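Kinetochore protein Mis16 (Schizosaccharomyces japonicus, PDB 4XYH) recognises histone H4 and, independently, Scm3, the chaperone specific for the centromeric histone CENP-A, and so probably takes part in building centromeric chromatin. Local coordinates at residues A[53-58]-A[135-140]; A[75-80]-A[90-95]; A[128-133]-A[147-152]; A[330-335]-A[386-391]. All coordinates share one frame; numbering follows the deposited sequence.

Contact 1. Residues A[53-58]-A[135-140]; sequences SLTVEW and NKARFM
E57 reaches from the edge of strand 56-58 to the facing edge of strand 136-140, and its whole length is used. CB lies 4.1 Å from R138 NH1. CG and CD then run beside the F139 ring, CD coming 3.4 Å from CE2, with the carboxylate turned only 26° from the ring plane. At the tip OE1 accepts the backbone N-H of F139 on its syn lone pair (3.1 Å from F139 N), while OE2 accepts a hydrogen bond from water 2, which also donates to F139 O. An extended chain, with CG anti to the backbone N (chi1 -160°), carries the carboxylate as far as F139 N.

T55 plays the matching part two residues earlier. Its OG1 accepts from A137 N at 3.1 Å and, weakly, from R138 NH1, and water 1 links the same oxygen to A137 O. A small hydroxyl suits this place because the backbones come close here and the CG2 methyl can still rest 4.0 Å from A137 CB. R138 folds back so that NH1 donates to A137 O at 2.9 Å, and NH2 forms a salt bridge with D387.

E57 OE2 lies 4.4 Å from R138 NE, well out of the guanidinium plane, so any attraction is probably one of charges alone. The axes of strands 56-58 and 136-140 come no closer than 7.1 Å: at this junction of two neighbouring blades of the WD-repeat propeller, polar side chains and water bridge the innermost strands in place of a backbone ladder.

Contact 2. Residues A[75-80]-A[90-95]; sequences LLLGTQ and QVASVQ
The beta hairpin formed by strands 70-77 and 87-97 brings L75, L76 and L77 against A92, V91 and Q90. L75 with A92 and L77 with Q90 are antiparallel hydrogen-bonded pairs, each closed by two backbone bonds, among them L77 N to Q90 O at 2.8 Å. Between them L76 and V91 form a non-hydrogen-bonded pair, where V91 CA lies 3.4 Å from L75 O in a CA-H...O contact.

L75, L77, Q90 and A92 share one face of the sheet. There L77 CD1 packs on A92 CB at 4.0 Å, a branched leucine reaching over a residue small enough to accept it, and L75 CD1 meets V94 CG1 at the same distance. L76 and V91 point to the other face.

Beyond L77, at G78 and T79, the contact is made by the long side chain of Q90. Its CG stands anti to the carbonyl carbon (chi1 -59°) and the chain extends beyond, crossing T79 at about a right angle, with CD 3.8 Å from T79 CG2. Water 3 donates to G78 O at 2.8 Å and accepts a weak bond from Q90 NE2. An alanine here would probably leave water 3 without its amide partner and open a gap beside the T79 methyl.

Paired in this way, the hairpin supplies the two middle strands of a four-stranded antiparallel blade, the building unit of a beta propeller.

Contact 3. Residues A[128-133]-A[147-152]; sequences IHHEGD and IATLGL
The imidazole of H130 meets the hydroxyl of T149 end to end, ring edge first. The two are joined by a hydrogen bond of 2.8 Å between H130 NE2 and T149 OG1, in which either atom could be the donor. T149 OG1 sits between its own backbone N and carbonyl carbon (chi1 78°), and this torsion turns the hydroxyl to the ring.

The other ring nitrogen is held as well. H130 ND1 donates to G132 O at 2.8 Å, with the oxygen only 4° out of the ring plane although the N-H comes in from above the carbonyl plane. Gripped at both nitrogens, the imidazole is fixed in its rotation, and histidine suits the place because it offers two polar atoms in the plane of one rigid ring. Y157 meets the ring edge-to-face.

G151 CA lies at the ring edge, 3.7 Å from H130 CE1. A beta carbon on G151 would collide with that atom and with E131 O, and the backbone angles of G132 likewise call for glycine. Next to the two glycines, L152 N donates to E131 O at 2.9 Å. The side chains of these two residues also approach, E131 CB lying 4.3 Å from L152 CB.

The histidine-threonine pair is consistent with the His-Ser/Thr link of WD repeats. It ties the H130 region of strand 123-130, whose H130 pairs through the backbone with N87 of strand 87-97, to strand 146-150 in the next sheet, which lies between strands 136-140 and 156-160.

Contact 4. Residues A[330-335]-A[386-391]; sequences NVQWSP and SDLSWN
Strands 330-333 and 386-390 run almost parallel, 4° apart in direction, but their axes stay 7.4 Å from each other, so side chains such as those of Q332 and W390 fill the space between.

W390 makes the largest single contribution. Its NE1 donates to Q332 O at 3.1 Å (151°), the oxygen lying near the indole plane while the N-H arrives from above the carbonyl plane. S334 CA sits over one face, 3.6 Å from the centroid of the five-membered ring, in a CH-pi contact. P335 CD presses on W390 CB at 3.4 Å, a rigid ring against the stem of the indole. Tryptophan suits the site by joining a broad apolar surface to a single N-H; a leucine in its place would probably leave Q332 O without this donor and S334 without a flat face to lie on.

Farther along, L388 has CG between the backbone N and the carbonyl carbon (chi1 44°), which brings CD1 to within 3.4 Å of Q332 CG, the side chains lying alongside and running opposite ways. L388 CD1 also lies 4.0 Å from N330 CB.

Each strand is an outermost member of its four-stranded sheet, and such side-chain packing between adjacent blades is typical of the WD-repeat beta propeller.

How the contacts relate
Contacts 1 and 4, with centres 11 Å apart, both join neighbouring sheets near the centre of the molecule. They meet at D387, whose OD2, already paired with R138, also accepts V56 N at 3.0 Å, so one carboxylate links strands of three sheets. Contact 2 belongs to the same sheet as strand 56-58: E57 O and L76 N, 2.7 Å apart, probably bond. Contact 3 lies farther out, about 10 Å from contact 1 between centres, and shares strand pairing with it through R138 O and A148 N at 2.9 Å. Contacts 3 and 4 do not touch, their centres being about 21 Å apart.

Contact 1. Residues A[53-58]-A[135-140]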
loop_
_atom_site.group_PDB
_atom_site.type_symbol
_atom_site.label_atom_id
_atom_site.label_comp_id
_atom_site.label_asym_id
_atom_site.label_seq_id
_atom_site.Cartn_x
_atom_site.Cartn_y
_atom_site.Cartn_z
ATOM N N SER A 53 -5.833 -11.713 1.259
ATOM C CA SER A 53 -6.142 -10.347 0.889
ATOM C C SER A 53 -4.941 -9.739 0.176
ATOM O O SER A 53 -3.797 -9.944 0.587
ATOM C CB SER A 53 -6.514 -9.515 2.120
ATOM O OG SER A 53 -6.835 -8.180 1.731
ATOM N N LEU A 54 -5.198 -8.999 -0.893
ATOM C CA LEU A 54 -4.137 -8.287 -1.608
ATOM C C LEU A 54 -3.938 -6.871 -1.067
ATOM O O LEU A 54 -2.983 -6.178 -1.447
ATOM C CB LEU A 54 -4.459 -8.217 -3.099
ATOM C CG LEU A 54 -4.425 -9.566 -3.810
ATOM C CD1 LEU A 54 -5.068 -9.497 -5.188
ATOM C CD2 LEU A 54 -2.969 -9.998 -3.916
ATOM N N THR A 55 -4.841 -6.440 -0.194
ATOM C CA THR A 55 -4.867 -5.042 0.228
ATOM C C THR A 55 -5.194 -4.891 1.716
ATOM O O THR A 55 -5.927 -5.705 2.297
ATOM C CB THR A 55 -5.897 -4.239 -0.622
ATOM O OG1 THR A 55 -5.864 -2.843 -0.259
ATOM C CG2 THR A 55 -7.342 -4.815 -0.432
ATOM N N VAL A 56 -4.638 -3.853 2.337
ATOM C CA VAL A 56 -4.960 -3.542 3.720
ATOM C C VAL A 56 -4.762 -2.051 3.946
ATOM O O VAL A 56 -3.844 -1.450 3.405
ATOM C CB VAL A 56 -4.090 -4.355 4.736
ATOM C CG1 VAL A 56 -2.611 -3.983 4.634
ATOM C CG2 VAL A 56 -4.569 -4.129 6.167
ATOM N N GLU A 57 -5.650 -1.460 4.736
ATOM C CA GLU A 57 -5.576 -0.048 5.080
ATOM C C GLU A 57 -6.263 0.141 6.421
ATOM O O GLU A 57 -7.350 -0.405 6.643
ATOM C CB GLU A 57 -6.228 0.828 4.004
ATOM C CG GLU A 57 -5.776 2.287 4.052
ATOM C CD GLU A 57 -6.511 3.187 3.061
ATOM O OE1 GLU A 57 -7.579 2.778 2.571
ATOM O OE2 GLU A 57 -6.032 4.316 2.775
ATOM N N TRP A 58 -5.615 0.885 7.322
ATOM C CA TRP A 58 -6.224 1.271 8.600
ATOM C C TRP A 58 -7.220 2.399 8.400
ATOM O O TRP A 58 -6.907 3.383 7.729
ATOM C CB TRP A 58 -5.176 1.748 9.612
ATOM C CG TRP A 58 -4.244 0.720 10.097
ATOM C CD1 TRP A 58 -3.015 0.431 9.592
ATOM C CD2 TRP A 58 -4.444 -0.158 11.200
ATOM N NE1 TRP A 58 -2.430 -0.579 10.317
ATOM C CE2 TRP A 58 -3.294 -0.964 11.307
ATOM C CE3 TRP A 58 -5.488 -0.345 12.110
ATOM C CZ2 TRP A 58 -3.152 -1.939 12.288
ATOM C CZ3 TRP A 58 -5.348 -1.314 13.081
ATOM C CH2 TRP A 58 -4.186 -2.099 13.164
ATOM N N ASN A 135 -8.026 -6.107 -5.916
ATOM C CA ASN A 135 -6.599 -5.834 -6.105
ATOM C C ASN A 135 -6.099 -4.749 -5.150
ATOM O O ASN A 135 -5.031 -4.875 -4.570
ATOM C CB ASN A 135 -6.313 -5.431 -7.545
ATOM C CG ASN A 135 -6.164 -6.629 -8.470
ATOM O OD1 ASN A 135 -6.337 -7.787 -8.062
ATOM N ND2 ASN A 135 -5.817 -6.355 -9.724
ATOM N N LYS A 136 -6.894 -3.699 -4.970
ATOM C CA LYS A 136 -6.547 -2.639 -4.036
ATOM C C LYS A 136 -7.818 -1.954 -3.570
ATOM O O LYS A 136 -8.779 -1.854 -4.327
ATOM C CB LYS A 136 -5.588 -1.612 -4.669
ATOM C CG LYS A 136 -5.062 -0.582 -3.647
ATOM C CD LYS A 136 -3.825 0.166 -4.114
ATOM C CE LYS A 136 -2.571 -0.703 -3.995
ATOM N NZ LYS A 136 -1.405 -0.045 -4.646
ATOM N N ALA A 137 -7.827 -1.513 -2.313
ATOM C CA ALA A 137 -8.977 -0.814 -1.742
ATOM C C ALA A 137 -8.512 0.361 -0.887
ATOM O O ALA A 137 -7.750 0.188 0.069
ATOM C CB ALA A 137 -9.827 -1.773 -0.926
ATOM N N ARG A 138 -8.987 1.558 -1.222
ATOM C CA ARG A 138 -8.602 2.773 -0.502
ATOM C C ARG A 138 -9.817 3.651 -0.150
ATOM O O ARG A 138 -10.679 3.887 -1.006
ATOM C CB ARG A 138 -7.606 3.571 -1.352
ATOM C CG ARG A 138 -6.268 2.849 -1.614
ATOM C CD ARG A 138 -5.452 2.721 -0.320
ATOM N NE ARG A 138 -4.150 2.077 -0.489
ATOM C CZ ARG A 138 -3.902 0.795 -0.217
ATOM N NH1 ARG A 138 -4.878 0.002 0.216
ATOM N NH2 ARG A 138 -2.675 0.300 -0.377
ATOM N N PHE A 139 -9.881 4.160 1.081
ATOM C CA PHE A 139 -11.020 4.985 1.494
ATOM C C PHE A 139 -10.760 6.460 1.114
ATOM O O PHE A 139 -9.628 6.917 1.115
ATOM C CB PHE A 139 -11.295 4.836 3.006
ATOM C CG PHE A 139 -10.178 5.352 3.900
ATOM C CD1 PHE A 139 -9.990 6.717 4.099
ATOM C CD2 PHE A 139 -9.321 4.464 4.549
ATOM C CE1 PHE A 139 -8.946 7.198 4.905
ATOM C CE2 PHE A 139 -8.282 4.932 5.369
ATOM C CZ PHE A 139 -8.096 6.302 5.546
ATOM N N MET A 140 -11.800 7.200 0.753
ATOM C CA MET A 140 -11.612 8.616 0.416
ATOM C C MET A 140 -11.194 9.363 1.693
ATOM O O MET A 140 -11.865 9.237 2.710
ATOM C CB MET A 140 -12.893 9.189 -0.169
ATOM C CG MET A 140 -12.732 10.564 -0.756
ATOM S SD MET A 140 -14.233 11.103 -1.561
ATOM C CE MET A 140 -15.217 11.588 -0.135
HETATM O O HOH W 1 -7.362 -2.087 1.765
HETATM O O HOH W 2 -6.874 6.388 1.213
#

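Contact 2. Residues A[75-80]-A[90-95]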
loop_
_atom_site.group_PDB
_atom_site.type_symbol
_atom_site.label_atom_id
_atom_site.label_comp_id
_atom_site.label_asym_id
_atom_site.label_seq_id
_atom_site.Cartn_x
_atom_site.Cartn_y
_atom_site.Cartn_z
ATOM N N LEU A 75 -9.993 -1.989 9.957
ATOM C CA LEU A 75 -9.148 -2.132 8.778
ATOM C C LEU A 75 -9.997 -2.422 7.571
ATOM O O LEU A 75 -11.028 -3.099 7.671
ATOM C CB LEU A 75 -8.133 -3.261 8.942
ATOM C CG LEU A 75 -7.171 -3.172 10.119
ATOM C CD1 LEU A 75 -7.414 -4.343 11.054
ATOM C CD2 LEU A 75 -5.756 -3.191 9.619
ATOM N N LEU A 76 -9.537 -1.916 6.435
ATOM C CA LEU A 76 -10.127 -2.208 5.159
ATOM C C LEU A 76 -9.336 -3.336 4.491
ATOM O O LEU A 76 -8.128 -3.216 4.296
ATOM C CB LEU A 76 -10.130 -0.961 4.307
ATOM C CG LEU A 76 -10.703 -1.090 2.906
ATOM C CD1 LEU A 76 -12.230 -1.253 2.968
ATOM C CD2 LEU A 76 -10.284 0.134 2.129
ATOM N N LEU A 77 -10.018 -4.432 4.168
ATOM C CA LEU A 77 -9.394 -5.623 3.578
ATOM C C LEU A 77 -10.111 -6.080 2.323
ATOM O O LEU A 77 -11.189 -5.558 1.980
ATOM C CB LEU A 77 -9.393 -6.782 4.573
ATOM C CG LEU A 77 -8.525 -6.647 5.813
ATOM C CD1 LEU A 77 -8.791 -7.796 6.759
ATOM C CD2 LEU A 77 -7.061 -6.628 5.381
ATOM N N GLY A 78 -9.535 -7.078 1.653
ATOM C CA GLY A 78 -10.167 -7.654 0.481
ATOM C C GLY A 78 -10.073 -9.162 0.429
ATOM O O GLY A 78 -9.552 -9.791 1.348
ATOM N N THR A 79 -10.590 -9.752 -0.642
ATOM C CA THR A 79 -10.374 -11.167 -0.889
ATOM C C THR A 79 -9.749 -11.387 -2.256
ATOM O O THR A 79 -9.895 -10.581 -3.176
ATOM C CB THR A 79 -11.683 -12.007 -0.837
ATOM O OG1 THR A 79 -12.544 -11.627 -1.922
ATOM C CG2 THR A 79 -12.399 -11.841 0.490
ATOM N N GLN A 80 -9.057 -12.503 -2.379
ATOM C CA GLN A 80 -8.619 -12.981 -3.674
ATOM C C GLN A 80 -9.038 -14.437 -3.770
ATOM O O GLN A 80 -8.416 -15.301 -3.155
ATOM C CB GLN A 80 -7.108 -12.821 -3.834
ATOM C CG GLN A 80 -6.565 -13.390 -5.134
ATOM C CD GLN A 80 -5.056 -13.497 -5.116
ATOM O OE1 GLN A 80 -4.448 -13.717 -4.065
ATOM N NE2 GLN A 80 -4.441 -13.323 -6.274
ATOM N N GLN A 90 -14.026 -6.010 2.521
ATOM C CA GLN A 90 -14.224 -6.370 3.923
ATOM C C GLN A 90 -13.771 -5.282 4.876
ATOM O O GLN A 90 -12.758 -4.608 4.643
ATOM C CB GLN A 90 -13.467 -7.668 4.266
ATOM C CG GLN A 90 -13.874 -8.875 3.437
ATOM C CD GLN A 90 -13.158 -10.156 3.849
ATOM O OE1 GLN A 90 -13.798 -11.153 4.163
ATOM N NE2 GLN A 90 -11.826 -10.143 3.809
ATOM N N VAL A 91 -14.527 -5.127 5.956
ATOM C CA VAL A 91 -14.129 -4.278 7.072
ATOM C C VAL A 91 -13.888 -5.181 8.271
ATOM O O VAL A 91 -14.741 -5.998 8.618
ATOM C CB VAL A 91 -15.191 -3.218 7.441
ATOM C CG1 VAL A 91 -14.703 -2.355 8.623
ATOM C CG2 VAL A 91 -15.533 -2.359 6.240
ATOM N N ALA A 92 -12.719 -5.045 8.889
ATOM C CA ALA A 92 -12.391 -5.827 10.073
ATOM C C ALA A 92 -12.245 -4.908 11.275
ATOM O O ALA A 92 -11.837 -3.759 11.131
ATOM C CB ALA A 92 -11.117 -6.618 9.856
ATOM N N SER A 93 -12.598 -5.404 12.454
ATOM C CA SER A 93 -12.279 -4.696 13.686
ATOM C C SER A 93 -11.235 -5.462 14.486
ATOM O O SER A 93 -11.188 -6.691 14.477
ATOM C CB SER A 93 -13.523 -4.465 14.537
ATOM O OG SER A 93 -14.133 -5.697 14.839
ATOM N N VAL A 94 -10.385 -4.723 15.174
ATOM C CA VAL A 94 -9.396 -5.346 16.016
ATOM C C VAL A 94 -9.327 -4.577 17.331
ATOM O O VAL A 94 -9.507 -3.359 17.370
ATOM C CB VAL A 94 -8.011 -5.388 15.331
ATOM C CG1 VAL A 94 -7.516 -3.979 14.999
ATOM C CG2 VAL A 94 -7.007 -6.126 16.190
ATOM N N GLN A 95 -9.108 -5.306 18.414
ATOM C CA GLN A 95 -8.890 -4.689 19.706
ATOM C C GLN A 95 -7.393 -4.497 19.906
ATOM O O GLN A 95 -6.631 -5.460 19.860
ATOM C CB GLN A 95 -9.479 -5.554 20.812
ATOM C CG GLN A 95 -9.751 -4.802 22.087
ATOM C CD GLN A 95 -10.901 -5.406 22.863
ATOM O OE1 GLN A 95 -11.083 -6.627 22.873
ATOM N NE2 GLN A 95 -11.701 -4.550 23.505
HETATM O O HOH W 3 -9.377 -12.068 2.971
#

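Contact 3. Residues A[128-133]-A[147-152]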
loop_
_atom_site.group_PDB
_atom_site.type_symbol
_atom_site.label_atom_id
_atom_site.label_comp_id
_atom_site.label_asym_id
_atom_site.label_seq_id
_atom_site.Cartn_x
_atom_site.Cartn_y
_atom_site.Cartn_z
ATOM N N ILE A 128 -18.828 -7.077 1.724
ATOM C CA ILE A 128 -19.641 -6.537 0.651
ATOM C C ILE A 128 -19.269 -7.214 -0.652
ATOM O O ILE A 128 -18.090 -7.308 -0.975
ATOM C CB ILE A 128 -19.459 -5.013 0.518
ATOM C CG1 ILE A 128 -19.640 -4.338 1.883
ATOM C CG2 ILE A 128 -20.412 -4.467 -0.536
ATOM C CD1 ILE A 128 -18.851 -3.057 2.055
ATOM N N HIS A 129 -20.270 -7.669 -1.407
ATOM C CA HIS A 129 -20.010 -8.298 -2.707
ATOM C C HIS A 129 -19.151 -7.403 -3.594
ATOM O O HIS A 129 -19.421 -6.205 -3.744
ATOM C CB HIS A 129 -21.313 -8.657 -3.428
ATOM C CG HIS A 129 -22.008 -9.848 -2.840
ATOM N ND1 HIS A 129 -22.860 -10.653 -3.565
ATOM C CD2 HIS A 129 -21.963 -10.377 -1.592
ATOM C CE1 HIS A 129 -23.300 -11.633 -2.792
ATOM N NE2 HIS A 129 -22.774 -11.484 -1.590
ATOM N N HIS A 130 -18.117 -8.020 -4.162
ATOM C CA HIS A 130 -17.136 -7.365 -5.015
ATOM C C HIS A 130 -16.884 -8.200 -6.278
ATOM O O HIS A 130 -16.781 -9.428 -6.203
ATOM C CB HIS A 130 -15.829 -7.157 -4.239
ATOM C CG HIS A 130 -14.810 -6.343 -4.975
ATOM N ND1 HIS A 130 -13.921 -6.907 -5.872
ATOM C CD2 HIS A 130 -14.534 -5.019 -4.947
ATOM C CE1 HIS A 130 -13.146 -5.955 -6.362
ATOM N NE2 HIS A 130 -13.493 -4.799 -5.823
ATOM N N GLU A 131 -16.799 -7.537 -7.428
ATOM C CA GLU A 131 -16.528 -8.207 -8.712
ATOM C C GLU A 131 -15.039 -8.438 -8.964
ATOM O O GLU A 131 -14.279 -7.499 -9.187
ATOM C CB GLU A 131 -17.105 -7.403 -9.884
ATOM C CG GLU A 131 -18.598 -7.182 -9.802
ATOM C CD GLU A 131 -19.214 -6.733 -11.129
ATOM O OE1 GLU A 131 -18.500 -6.169 -11.997
ATOM O OE2 GLU A 131 -20.435 -6.948 -11.299
ATOM N N GLY A 132 -14.625 -9.696 -8.939
ATOM C CA GLY A 132 -13.234 -10.022 -9.140
ATOM C C GLY A 132 -12.470 -9.815 -7.856
ATOM O O GLY A 132 -13.029 -9.314 -6.863
ATOM N N ASP A 133 -11.196 -10.213 -7.879
ATOM C CA ASP A 133 -10.288 -10.022 -6.755
ATOM C C ASP A 133 -10.256 -8.552 -6.354
ATOM O O ASP A 133 -10.304 -7.664 -7.209
ATOM C CB ASP A 133 -8.873 -10.478 -7.112
ATOM C CG ASP A 133 -8.790 -11.960 -7.481
ATOM O OD1 ASP A 133 -9.607 -12.758 -6.986
ATOM O OD2 ASP A 133 -7.878 -12.331 -8.263
ATOM N N ILE A 147 -15.414 4.201 -0.403
ATOM C CA ILE A 147 -14.281 3.319 -0.731
ATOM C C ILE A 147 -14.146 3.186 -2.250
ATOM O O ILE A 147 -15.150 2.993 -2.958
ATOM C CB ILE A 147 -14.437 1.892 -0.140
ATOM C CG1 ILE A 147 -14.886 1.916 1.326
ATOM C CG2 ILE A 147 -13.137 1.059 -0.344
ATOM C CD1 ILE A 147 -13.905 2.564 2.257
ATOM N N ALA A 148 -12.920 3.314 -2.756
ATOM C CA ALA A 148 -12.640 2.976 -4.150
ATOM C C ALA A 148 -11.864 1.666 -4.191
ATOM O O ALA A 148 -11.049 1.411 -3.309
ATOM C CB ALA A 148 -11.858 4.083 -4.837
ATOM N N THR A 149 -12.118 0.832 -5.196
ATOM C CA THR A 149 -11.326 -0.391 -5.377
ATOM C C THR A 149 -10.980 -0.590 -6.831
ATOM O O THR A 149 -11.571 0.045 -7.692
ATOM C CB THR A 149 -12.056 -1.689 -4.910
ATOM O OG1 THR A 149 -13.022 -2.085 -5.893
ATOM C CG2 THR A 149 -12.727 -1.527 -3.558
ATOM N N LEU A 150 -10.023 -1.483 -7.097
ATOM C CA LEU A 150 -9.738 -1.975 -8.449
ATOM C C LEU A 150 -10.076 -3.460 -8.530
ATOM O O LEU A 150 -9.571 -4.262 -7.729
ATOM C CB LEU A 150 -8.272 -1.778 -8.807
ATOM C CG LEU A 150 -7.836 -0.450 -9.407
ATOM C CD1 LEU A 150 -6.290 -0.408 -9.509
ATOM C CD2 LEU A 150 -8.506 -0.224 -10.770
ATOM N N GLY A 151 -10.903 -3.839 -9.495
ATOM C CA GLY A 151 -11.379 -5.203 -9.550
ATOM C C GLY A 151 -11.328 -5.848 -10.920
ATOM O O GLY A 151 -10.371 -5.642 -11.669
ATOM N N LEU A 152 -12.368 -6.629 -11.224
ATOM C CA LEU A 152 -12.465 -7.409 -12.455
ATOM C C LEU A 152 -12.088 -6.614 -13.696
ATOM O O LEU A 152 -12.613 -5.517 -13.932
ATOM C CB LEU A 152 -13.878 -7.959 -12.609
ATOM C CG LEU A 152 -14.139 -8.853 -13.820
ATOM C CD1 LEU A 152 -13.384 -10.175 -13.673
ATOM C CD2 LEU A 152 -15.629 -9.099 -13.967
#

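Contact 4. Residues A[330-335]-A[386-391]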
loop_
_atom_site.group_PDB
_atom_site.type_symbol
_atom_site.label_atom_id
_atom_site.label_comp_id
_atom_site.label_asym_id
_atom_site.label_seq_id
_atom_site.Cartn_x
_atom_site.Cartn_y
_atom_site.Cartn_z
ATOM N N ASN A 330 6.354 -2.800 -1.554
ATOM C CA ASN A 330 5.648 -1.725 -0.885
ATOM C C ASN A 330 6.624 -0.717 -0.285
ATOM O O ASN A 330 7.722 -1.073 0.132
ATOM C CB ASN A 330 4.723 -2.286 0.212
ATOM C CG ASN A 330 3.706 -3.291 -0.328
ATOM O OD1 ASN A 330 3.584 -4.419 0.174
ATOM N ND2 ASN A 330 2.967 -2.883 -1.359
ATOM N N VAL A 331 6.211 0.540 -0.241
ATOM C CA VAL A 331 6.977 1.560 0.439
ATOM C C VAL A 331 5.975 2.526 1.061
ATOM O O VAL A 331 5.080 3.000 0.382
ATOM C CB VAL A 331 7.966 2.274 -0.524
ATOM C CG1 VAL A 331 7.256 2.819 -1.784
ATOM C CG2 VAL A 331 8.719 3.353 0.196
ATOM N N GLN A 332 6.086 2.774 2.364
ATOM C CA GLN A 332 5.140 3.652 3.049
ATOM C C GLN A 332 5.826 4.472 4.128
ATOM O O GLN A 332 6.483 3.919 5.023
ATOM C CB GLN A 332 4.006 2.857 3.683
ATOM C CG GLN A 332 3.155 2.095 2.691
ATOM C CD GLN A 332 1.845 2.776 2.419
ATOM O OE1 GLN A 332 1.358 2.791 1.281
ATOM N NE2 GLN A 332 1.252 3.345 3.467
ATOM N N TRP A 333 5.647 5.786 4.060
ATOM C CA TRP A 333 6.208 6.673 5.065
ATOM C C TRP A 333 5.401 6.601 6.356
ATOM O O TRP A 333 4.180 6.501 6.314
ATOM C CB TRP A 333 6.228 8.102 4.545
ATOM C CG TRP A 333 7.144 8.304 3.404
ATOM C CD1 TRP A 333 6.816 8.307 2.080
ATOM C CD2 TRP A 333 8.555 8.528 3.470
ATOM N NE1 TRP A 333 7.936 8.523 1.319
ATOM C CE2 TRP A 333 9.017 8.666 2.150
ATOM C CE3 TRP A 333 9.473 8.629 4.521
ATOM C CZ2 TRP A 333 10.362 8.907 1.847
ATOM C CZ3 TRP A 333 10.806 8.870 4.219
ATOM C CH2 TRP A 333 11.240 9.006 2.892
ATOM N N SER A 334 6.065 6.646 7.506
ATOM C CA SER A 334 5.319 6.798 8.760
ATOM C C SER A 334 4.499 8.102 8.738
ATOM O O SER A 334 5.003 9.145 8.335
ATOM C CB SER A 334 6.267 6.788 9.964
ATOM O OG SER A 334 5.652 7.382 11.107
ATOM N N PRO A 335 3.226 8.046 9.144
ATOM C CA PRO A 335 2.479 9.309 9.233
ATOM C C PRO A 335 2.829 10.121 10.503
ATOM O O PRO A 335 2.329 11.237 10.671
ATOM C CB PRO A 335 1.017 8.850 9.264
ATOM C CG PRO A 335 1.073 7.519 9.955
ATOM C CD PRO A 335 2.416 6.890 9.566
ATOM N N SER A 386 2.354 -8.831 0.567
ATOM C CA SER A 386 1.479 -8.233 -0.456
ATOM C C SER A 386 1.193 -6.739 -0.285
ATOM O O SER A 386 1.117 -6.009 -1.271
ATOM C CB SER A 386 0.142 -8.969 -0.481
ATOM O OG SER A 386 0.349 -10.363 -0.639
ATOM N N ASP A 387 0.983 -6.303 0.958
ATOM C CA ASP A 387 0.614 -4.918 1.258
ATOM C C ASP A 387 0.894 -4.633 2.727
ATOM O O ASP A 387 1.079 -5.560 3.526
ATOM C CB ASP A 387 -0.867 -4.651 0.931
ATOM C CG ASP A 387 -1.166 -3.156 0.708
ATOM O OD1 ASP A 387 -0.206 -2.369 0.542
ATOM O OD2 ASP A 387 -2.362 -2.770 0.677
ATOM N N LEU A 388 0.955 -3.357 3.080
ATOM C CA LEU A 388 1.108 -2.970 4.482
ATOM C C LEU A 388 0.579 -1.568 4.707
ATOM O O LEU A 388 0.436 -0.781 3.760
ATOM C CB LEU A 388 2.566 -3.068 4.948
ATOM C CG LEU A 388 3.716 -2.549 4.087
ATOM C CD1 LEU A 388 3.625 -1.074 3.868
ATOM C CD2 LEU A 388 5.058 -2.877 4.732
ATOM N N SER A 389 0.299 -1.264 5.964
ATOM C CA SER A 389 -0.318 0.004 6.299
ATOM C C SER A 389 0.117 0.472 7.682
ATOM O O SER A 389 0.022 -0.276 8.655
ATOM C CB SER A 389 -1.846 -0.140 6.218
ATOM O OG SER A 389 -2.515 1.048 6.573
ATOM N N TRP A 390 0.603 1.706 7.771
ATOM C CA TRP A 390 0.802 2.347 9.072
ATOM C C TRP A 390 -0.530 2.673 9.725
ATOM O O TRP A 390 -1.396 3.245 9.090
ATOM C CB TRP A 390 1.578 3.638 8.939
ATOM C CG TRP A 390 3.021 3.488 8.733
ATOM C CD1 TRP A 390 3.688 3.508 7.535
ATOM C CD2 TRP A 390 4.014 3.348 9.746
ATOM N NE1 TRP A 390 5.038 3.373 7.745
ATOM C CE2 TRP A 390 5.266 3.262 9.094
ATOM C CE3 TRP A 390 3.970 3.281 11.144
ATOM C CZ2 TRP A 390 6.463 3.113 9.787
ATOM C CZ3 TRP A 390 5.163 3.127 11.834
ATOM C CH2 TRP A 390 6.395 3.046 11.152
ATOM N N ASN A 391 -0.682 2.320 10.992
ATOM C CA ASN A 391 -1.826 2.747 11.795
ATOM C C ASN A 391 -1.676 4.240 12.125
ATOM O O ASN A 391 -0.689 4.634 12.729
ATOM C CB ASN A 391 -1.901 1.880 13.060
ATOM C CG ASN A 391 -3.093 2.192 13.938
ATOM O OD1 ASN A 391 -3.506 3.336 14.058
ATOM N ND2 ASN A 391 -3.646 1.160 14.575
#